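PDB 6RBN: Afp3 from Serratia entomophila, which probably builds, with many copies of itself, the contractile sheath around the tube of the anti-feeding prophage, a phage-tail-like injection system. Local coordinates for residues Ser112-Leu117 with Leu266-Ser271. Numbering follows the deposited sequence.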
# COMPACT_ATOMS: atom_id res chain seq x y z
N SER D 112 73.62 13.16 25.73
CA SER D 112 72.64 14.17 25.37
C SER D 112 72.67 14.50 23.88
O SER D 112 71.65 14.95 23.34
CB SER D 112 72.86 15.44 26.18
OG SER D 112 71.94 16.45 25.80
N VAL D 113 73.81 14.31 23.22
CA VAL D 113 73.89 14.53 21.79
C VAL D 113 73.17 13.41 21.04
O VAL D 113 72.53 13.64 20.01
CB VAL D 113 75.37 14.65 21.37
CG1 VAL D 113 75.52 14.85 19.87
CG2 VAL D 113 76.04 15.78 22.12
N ALA D 114 73.22 12.18 21.57
CA ALA D 114 72.62 11.04 20.90
C ALA D 114 71.09 11.09 20.94
O ALA D 114 70.44 10.54 20.05
CB ALA D 114 73.12 9.74 21.52
N LEU D 115 70.51 11.76 21.94
CA LEU D 115 69.05 11.89 21.94
C LEU D 115 68.56 12.99 21.02
O LEU D 115 67.44 12.89 20.52
CB LEU D 115 68.51 12.16 23.34
CG LEU D 115 68.44 10.94 24.25
CD1 LEU D 115 67.80 11.36 25.53
CD2 LEU D 115 67.63 9.86 23.59
N ARG D 116 69.35 14.04 20.80
CA ARG D 116 68.94 15.06 19.84
C ARG D 116 68.91 14.50 18.43
O ARG D 116 68.01 14.81 17.65
CB ARG D 116 69.86 16.28 19.96
CG ARG D 116 69.59 17.34 18.92
CD ARG D 116 70.23 18.67 19.26
NE ARG D 116 69.47 19.34 20.31
CZ ARG D 116 69.86 20.46 20.91
NH1 ARG D 116 69.11 21.00 21.86
NH2 ARG D 116 71.00 21.04 20.57
N LEU D 117 69.84 13.60 18.11
CA LEU D 117 69.77 12.92 16.82
C LEU D 117 68.67 11.88 16.76
O LEU D 117 68.29 11.46 15.66
CB LEU D 117 71.11 12.27 16.52
CG LEU D 117 72.23 13.29 16.36
CD1 LEU D 117 73.52 12.55 16.23
CD2 LEU D 117 71.99 14.16 15.15
N LEU D 266 82.87 14.48 17.13
CA LEU D 266 82.67 13.32 17.99
C LEU D 266 81.95 12.21 17.24
O LEU D 266 81.02 12.47 16.47
CB LEU D 266 81.91 13.73 19.26
CG LEU D 266 80.54 14.42 19.18
CD1 LEU D 266 79.38 13.45 19.23
CD2 LEU D 266 80.41 15.46 20.28
N SER D 267 82.41 10.98 17.44
CA SER D 267 81.89 9.82 16.73
C SER D 267 80.89 9.10 17.61
O SER D 267 81.22 8.70 18.73
CB SER D 267 83.02 8.88 16.32
OG SER D 267 83.63 8.30 17.45
N LEU D 268 79.67 8.94 17.12
CA LEU D 268 78.61 8.27 17.84
C LEU D 268 78.32 6.90 17.25
O LEU D 268 78.42 6.72 16.03
CB LEU D 268 77.32 9.10 17.81
CG LEU D 268 77.36 10.34 18.70
CD1 LEU D 268 76.12 11.18 18.51
CD2 LEU D 268 77.48 9.89 20.12
N PRO D 269 77.97 5.93 18.08
CA PRO D 269 77.42 4.68 17.56
C PRO D 269 76.04 4.93 16.98
O PRO D 269 75.26 5.73 17.52
CB PRO D 269 77.36 3.78 18.80
CG PRO D 269 77.27 4.71 19.93
CD PRO D 269 78.08 5.91 19.54
N PRO D 270 75.70 4.27 15.87
CA PRO D 270 74.52 4.67 15.10
C PRO D 270 73.18 4.21 15.67
O PRO D 270 72.16 4.49 15.04
CB PRO D 270 74.77 4.01 13.74
CG PRO D 270 75.58 2.82 14.05
CD PRO D 270 76.45 3.19 15.21
N SER D 271 73.14 3.55 16.83
CA SER D 271 71.89 2.96 17.31
C SER D 271 70.87 4.00 17.75
O SER D 271 69.67 3.72 17.72
CB SER D 271 72.17 2.00 18.46
OG SER D 271 72.84 0.85 18.00
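Leu268 reaches from the last position of strand 266-268 to one side of helix 111-120, and its path can be followed outward from the backbone. Its CB points at the helix, and CG stands anti to the carbonyl carbon (chi1 -73°), beside the backbone N. From that branch point the extended second torsion brings CD1 against three helix residues. CD1 of Leu268 lies 3.7 Å from CD1 of Leu117. The same methyl is 4.0 Å from CG1 of Val113, and Leu268 CD1 also approaches CA of Ala114 at 4.2 Å. Leucine is long enough to span the gap from strand to helix. Val113 and Leu117 are four residues apart, about one turn, so their side chains stand on the same face with Ala114 beside them. Alanine suits the middle place: its single methyl group lets the strand's leucine come close to the helix backbone, and the CA atoms of Ala114 and Leu268 are 7.3 Å apart. Both Val113 and Leu117 meet Leu268 obliquely. The whole is a helix laid against an edge strand of a small antiparallel sheet; the strand belongs to the subtilisin-like region of tail sheath proteins, the helix comes from much earlier in the chain, and the axes of 112-117 and 266-268 cross at -62°. Strand 211-213 pairs with 266-268 through its backbone, and Val213 touches both Leu117 and Leu268, extending the apolar layer beneath the helix. Two residues back, Leu266 also faces the helix but occupies the crowded position between backbone N and carbonyl carbon (chi1 56°). Its CD1 meets CG1 of Val113 tip to tip at 4.2 Å. Valine branches at CB, and with CG1 anti to the backbone N this one methyl serves both strand leucines.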